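Erythromycin C-12 hydroxylase (Saccharopolyspora erythraea, PDB 2JJN) hydroxylates the macrolactone ring of erythromycin D at C-12, turning it into erythromycin C with a heme b cofactor, NADPH and molecular oxygen. Local coordinates at residues G251-R255 / L394-L399; F374-D380 / L399-S405. The protein carries 2 engineered substitutions. All blocks are in the same frame, centred on the assembly; numbering follows the deposited sequence. Where two conformers were deposited one is given.

The two contacts lie on the same side of the chain's centre, with centres about 13 Å apart, and they meet at L399. Along the chain the segments alternate: helix 228-259 supplies 251-255, then 374-380 follows at the end of helix 356-374, and the C-terminal run 394-405 serves contact 1 first and contact 2 next. Contact 1 is buried and holds the loop 394-399 against the helix; contact 2, nearer the surface, pairs strands 378-379 and 400-402. V254 packs on L377 and the stem of R255 on V379, so the long helix lies directly against the small antiparallel sheet, away from the annotated heme and substrate sites.

Contact 1. Residues G251-R255 / L394-L399; sequences GNIVR and LGTRHL
The guanidinium of R255 has the methyl CG2 of T396 over one face, offset toward the rim, and in its plane at the edge lies OD1 of N252. NH2 donates to that OD1 at 2.8 Å, reaching it from above the carbonyl plane of the amide. The amide of N252 is fixed from its other end: ND2 donates to L394 O across the contact at 2.9 Å, nearly straight (171°) and in the amide plane, and it also bonds to R285 O. With both ends gripped, the amide is held against rotation and OD1 is left facing the arginine. Two waters fill in between the groups. One accepts from R255 NE and donates to T396 OG1, each at 2.8 Å; the other accepts from T396 N at 2.9 Å and lies beside N252 OD1. T396 OG1 in turn donates to H398 O within its own loop.

The apolar half is carried by L399. Its CG is anti to the backbone N (chi1 -166°), which sends the two methyls to the helix: CD1 presses on R255 CG at 3.4 Å, while CD2 meets V254 CB at 4.0 Å and G251 O. The aliphatic stem of the arginine is thus packed and its charged end bonded, with E27 as a long, weak ion partner of NH1. L135 and V136 of helix 135-140 also pack on L399. The arrangement is that of a cytochrome P450 core, in which the C-terminal part of the long helix I (228-259) receives the loop leading into the last strand of the domain.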
loop_
_atom_site.group_PDB
_atom_site.type_symbol
_atom_site.label_atom_id
_atom_site.label_comp_id
_atom_site.label_asym_id
_atom_site.label_seq_id
_atom_site.Cartn_x
_atom_site.Cartn_y
_atom_site.Cartn_z
ATOM N N GLY A 251 2.655 11.144 -1.437
ATOM C CA GLY A 251 2.074 12.268 -0.641
ATOM C C GLY A 251 2.728 12.302 0.752
ATOM O O GLY A 251 3.116 13.362 1.246
ATOM N N ASN A 252 2.826 11.134 1.412
ATOM C CA ASN A 252 3.371 11.066 2.759
ATOM C C ASN A 252 4.813 11.522 2.788
ATOM O O ASN A 252 5.228 12.161 3.759
ATOM C CB ASN A 252 3.236 9.642 3.319
ATOM C CG ASN A 252 1.755 9.311 3.642
ATOM O OD1 ASN A 252 0.872 10.180 3.508
ATOM N ND2 ASN A 252 1.503 8.089 4.143
ATOM N N ILE A 253 5.565 11.210 1.735
ATOM C CA ILE A 253 6.983 11.601 1.696
ATOM C C ILE A 253 7.034 13.111 1.622
ATOM O O ILE A 253 7.763 13.733 2.394
ATOM C CB ILE A 253 7.643 10.987 0.423
ATOM C CG1 ILE A 253 7.918 9.493 0.667
ATOM C CG2 ILE A 253 8.927 11.723 0.092
ATOM C CD1 ILE A 253 8.331 8.739 -0.597
ATOM N N VAL A 254 6.260 13.725 0.726
ATOM C CA VAL A 254 6.353 15.186 0.658
ATOM C C VAL A 254 5.836 15.869 1.920
ATOM O O VAL A 254 6.449 16.856 2.435
ATOM C CB VAL A 254 5.595 15.705 -0.591
ATOM C CG1 VAL A 254 5.566 17.255 -0.563
ATOM C CG2 VAL A 254 6.323 15.155 -1.824
ATOM N N ARG A 255 4.749 15.338 2.494
ATOM C CA ARG A 255 4.251 15.882 3.769
ATOM C C ARG A 255 5.276 15.795 4.906
ATOM O O ARG A 255 5.469 16.763 5.683
ATOM C CB ARG A 255 2.977 15.146 4.205
ATOM C CG ARG A 255 1.725 15.550 3.565
ATOM C CD ARG A 255 0.604 15.244 4.642
ATOM N NE ARG A 255 0.427 13.795 4.717
ATOM C CZ ARG A 255 -0.044 13.094 5.756
ATOM N NH1 ARG A 255 -0.301 13.656 6.949
ATOM N NH2 ARG A 255 -0.211 11.776 5.588
ATOM N N LEU A 394 -3.389 5.439 5.409
ATOM C CA LEU A 394 -2.921 6.599 6.148
ATOM C C LEU A 394 -2.345 7.625 5.172
ATOM O O LEU A 394 -1.236 7.478 4.701
ATOM C CB LEU A 394 -1.853 6.159 7.185
ATOM C CG LEU A 394 -1.363 7.270 8.086
ATOM C CD1 LEU A 394 -2.410 7.556 9.189
ATOM C CD2 LEU A 394 -0.029 6.921 8.761
ATOM N N GLY A 395 -3.115 8.667 4.825
ATOM C CA GLY A 395 -2.681 9.544 3.739
ATOM C C GLY A 395 -3.721 10.607 3.470
ATOM O O GLY A 395 -4.726 10.705 4.182
ATOM N N THR A 396 -3.446 11.391 2.429
ATOM C CA THR A 396 -4.411 12.422 2.066
ATOM C C THR A 396 -4.887 12.224 0.641
ATOM O O THR A 396 -4.151 11.766 -0.233
ATOM C CB THR A 396 -3.839 13.817 2.264
ATOM O OG1 THR A 396 -2.728 14.008 1.401
ATOM C CG2 THR A 396 -3.397 14.014 3.740
ATOM N N ARG A 397 -6.135 12.636 0.408
ATOM C CA ARG A 397 -6.750 12.453 -0.898
ATOM C C ARG A 397 -6.169 13.375 -1.982
ATOM O O ARG A 397 -6.107 13.017 -3.146
ATOM C CB ARG A 397 -8.251 12.716 -0.801
ATOM C CG ARG A 397 -8.938 11.690 0.096
ATOM C CD ARG A 397 -10.232 12.206 0.746
ATOM N NE ARG A 397 -11.178 12.648 -0.267
ATOM C CZ ARG A 397 -12.286 13.346 -0.005
ATOM N NH1 ARG A 397 -12.603 13.669 1.242
ATOM N NH2 ARG A 397 -13.080 13.709 -1.003
ATOM N N HIS A 398 -5.767 14.557 -1.527
ATOM C CA HIS A 398 -5.077 15.519 -2.354
ATOM C C HIS A 398 -3.955 16.121 -1.579
ATOM O O HIS A 398 -3.936 16.029 -0.347
ATOM C CB HIS A 398 -6.073 16.588 -2.788
ATOM C CG HIS A 398 -7.106 16.024 -3.703
ATOM N ND1 HIS A 398 -6.817 15.707 -5.011
ATOM C CD2 HIS A 398 -8.370 15.591 -3.471
ATOM C CE1 HIS A 398 -7.870 15.123 -5.564
ATOM N NE2 HIS A 398 -8.837 15.067 -4.660
ATOM N N LEU A 399 -3.028 16.753 -2.266
ATOM C CA LEU A 399 -1.936 17.421 -1.566
ATOM C C LEU A 399 -1.530 18.651 -2.395
ATOM O O LEU A 399 -0.608 18.623 -3.201
ATOM C CB LEU A 399 -0.719 16.452 -1.422
ATOM C CG LEU A 399 0.271 17.021 -0.393
ATOM C CD1 LEU A 399 -0.231 16.818 1.057
ATOM C CD2 LEU A 399 1.691 16.394 -0.549
HETATM O O HOH W 1 -0.987 10.594 1.124
HETATM O O HOH W 2 -0.189 13.107 2.091
#

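Contact 2. Residues F374-D380 / L399-S405; sequences FGRLTVD and LPVLAGS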
loop_
_atom_site.group_PDB
_atom_site.type_symbol
_atom_site.label_atom_id
_atom_site.label_comp_id
_atom_site.label_asym_id
_atom_site.label_seq_id
_atom_site.Cartn_x
_atom_site.Cartn_y
_atom_site.Cartn_z
ATOM N N PHE A 374 12.501 21.258 -8.542
ATOM C CA PHE A 374 11.990 22.350 -7.667
ATOM C C PHE A 374 12.916 22.585 -6.470
ATOM O O PHE A 374 12.774 23.637 -5.789
ATOM C CB PHE A 374 10.658 21.926 -7.089
ATOM C CG PHE A 374 9.558 21.664 -8.106
ATOM C CD1 PHE A 374 9.013 22.696 -8.890
ATOM C CD2 PHE A 374 9.064 20.374 -8.250
ATOM C CE1 PHE A 374 7.958 22.462 -9.785
ATOM C CE2 PHE A 374 7.990 20.106 -9.136
ATOM C CZ PHE A 374 7.419 21.168 -9.901
ATOM N N GLY A 375 13.786 21.631 -6.179
ATOM C CA GLY A 375 14.584 21.633 -4.923
ATOM C C GLY A 375 13.804 21.248 -3.670
ATOM O O GLY A 375 14.349 20.599 -2.791
ATOM N N ARG A 376 12.560 21.699 -3.573
ATOM C CA ARG A 376 11.651 21.358 -2.472
ATOM C C ARG A 376 10.207 21.675 -2.875
ATOM O O ARG A 376 9.966 22.386 -3.868
ATOM C CB ARG A 376 12.049 22.138 -1.206
ATOM C CG ARG A 376 11.835 23.648 -1.366
ATOM C CD ARG A 376 12.183 24.435 -0.064
ATOM N NE ARG A 376 13.641 24.398 0.073
ATOM C CZ ARG A 376 14.343 23.861 1.075
ATOM N NH1 ARG A 376 13.791 23.373 2.190
ATOM N NH2 ARG A 376 15.652 23.900 0.990
ATOM N N LEU A 377 9.269 21.106 -2.137
ATOM C CA LEU A 377 7.870 21.510 -2.207
ATOM C C LEU A 377 7.385 21.732 -0.781
ATOM O O LEU A 377 7.940 21.154 0.150
ATOM C CB LEU A 377 7.017 20.395 -2.794
ATOM C CG LEU A 377 7.301 20.193 -4.273
ATOM C CD1 LEU A 377 6.512 18.915 -4.722
ATOM C CD2 LEU A 377 6.870 21.373 -5.147
ATOM N N THR A 378 6.370 22.591 -0.626
ATOM C CA THR A 378 5.692 22.719 0.676
ATOM C C THR A 378 4.184 22.515 0.480
ATOM O O THR A 378 3.671 22.694 -0.631
ATOM C CB THR A 378 5.913 24.119 1.284
ATOM O OG1 THR A 378 5.445 24.144 2.638
ATOM C CG2 THR A 378 5.147 25.236 0.472
ATOM N N VAL A 379 3.494 22.025 1.518
ATOM C CA VAL A 379 2.050 21.827 1.438
ATOM C C VAL A 379 1.315 23.170 1.545
ATOM O O VAL A 379 1.640 23.941 2.460
ATOM C CB VAL A 379 1.581 20.804 2.529
ATOM C CG1 VAL A 379 0.080 20.660 2.467
ATOM C CG2 VAL A 379 2.363 19.489 2.325
ATOM N N ASP A 380 0.382 23.412 0.615
ATOM C CA ASP A 380 -0.451 24.660 0.505
ATOM C C ASP A 380 -1.785 24.453 1.225
ATOM O O ASP A 380 -2.649 23.633 0.806
ATOM C CB ASP A 380 -0.649 24.970 -0.998
ATOM C CG ASP A 380 -1.640 26.123 -1.300
ATOM O OD1 ASP A 380 -1.985 26.913 -0.379
ATOM O OD2 ASP A 380 -2.047 26.231 -2.509
ATOM N N LEU A 399 -3.028 16.753 -2.266
ATOM C CA LEU A 399 -1.936 17.421 -1.566
ATOM C C LEU A 399 -1.530 18.651 -2.395
ATOM O O LEU A 399 -0.608 18.623 -3.201
ATOM C CB LEU A 399 -0.719 16.452 -1.422
ATOM C CG LEU A 399 0.271 17.021 -0.393
ATOM C CD1 LEU A 399 -0.231 16.818 1.057
ATOM C CD2 LEU A 399 1.691 16.394 -0.549
ATOM N N PRO A 400 -2.255 19.756 -2.211
ATOM C CA PRO A 400 -1.857 20.985 -2.868
ATOM C C PRO A 400 -0.486 21.360 -2.384
ATOM O O PRO A 400 -0.206 21.343 -1.169
ATOM C CB PRO A 400 -2.908 22.000 -2.367
ATOM C CG PRO A 400 -4.049 21.156 -1.848
ATOM C CD PRO A 400 -3.449 19.881 -1.357
ATOM N N VAL A 401 0.388 21.660 -3.328
ATOM C CA VAL A 401 1.740 22.082 -2.955
ATOM C C VAL A 401 2.114 23.374 -3.655
ATOM O O VAL A 401 1.516 23.783 -4.664
ATOM C CB VAL A 401 2.787 20.982 -3.333
ATOM C CG1 VAL A 401 2.564 19.729 -2.456
ATOM C CG2 VAL A 401 2.649 20.631 -4.853
ATOM N N LEU A 402 3.153 24.001 -3.103
ATOM C CA LEU A 402 3.710 25.218 -3.686
ATOM C C LEU A 402 5.197 25.001 -3.863
ATOM O O LEU A 402 5.895 24.575 -2.921
ATOM C CB LEU A 402 3.468 26.408 -2.758
ATOM C CG LEU A 402 2.015 26.808 -2.506
ATOM C CD1 LEU A 402 1.887 27.729 -1.289
ATOM C CD2 LEU A 402 1.412 27.439 -3.737
ATOM N N ALA A 403 5.679 25.288 -5.076
ATOM C CA ALA A 403 7.102 25.343 -5.372
ATOM C C ALA A 403 7.560 26.797 -5.286
ATOM O O ALA A 403 7.142 27.637 -6.121
ATOM C CB ALA A 403 7.344 24.823 -6.792
ATOM N N GLY A 404 8.404 27.107 -4.335
ATOM C CA GLY A 404 8.981 28.450 -4.301
ATOM C C GLY A 404 10.022 28.709 -5.388
ATOM O O GLY A 404 10.368 29.884 -5.650
ATOM N N SER A 405 10.526 27.629 -6.024
ATOM C CA SER A 405 11.513 27.754 -7.085
ATOM C C SER A 405 11.189 26.715 -8.150
ATOM O O SER A 405 10.779 25.580 -7.848
ATOM C CB SER A 405 12.909 27.434 -6.500
ATOM O OG SER A 405 13.208 28.338 -5.419
HETATM O O HOH W 3 10.630 24.977 -4.617
HETATM O O HOH W 4 8.554 24.961 -2.263
HETATM O O HOH W 5 -1.176 24.754 -4.610
#
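F374 carries its ring anti to the carbonyl carbon (chi1 -61°), which swings CD1 to 3.4 Å from A403 CB, while S405 O lies at the ring edge near its plane. L377 has the same first torsion (chi1 -70°) and sends CD2 over one face of that ring; CD2 also meets A403 CB at 3.9 Å, and ring, isobutyl and methyl form one small apolar cluster. T378 OG1 is hydrogen-bonded to D258, and CG2 lies beside L402 CB, the two side chains running the same way on one face of the sheet.

The backbones pair antiparallel. T378 and L402 form the hydrogen-bonded pair, with T378 N to L402 O at 3.1 Å and L402 N to T378 O at 2.8 Å. V379 and V401 are the following non-hydrogen-bonded pair, and D380 N then donates to P400 O at 2.8 Å. D380 CB lies against L402, though that side chain has two conformers and the packing is uncertain; D380 OD1 accepts from D382 N, and a water bonds both D380 OD2 and V401 O. Farther out, where direct pairing stops, another water accepts from G404 N at 3.0 Å and sits by L402 O. On the buried side V379 CG2 meets L399 CD1 at 3.9 Å, the two side chains crossing at about a right angle. Strand 132-134 flanks 400-402 on its other edge. These three antiparallel strands are consistent with the β3 sheet of the P450 fold, in which the chain leaving helix L (356-374) pairs with the C-terminal strand.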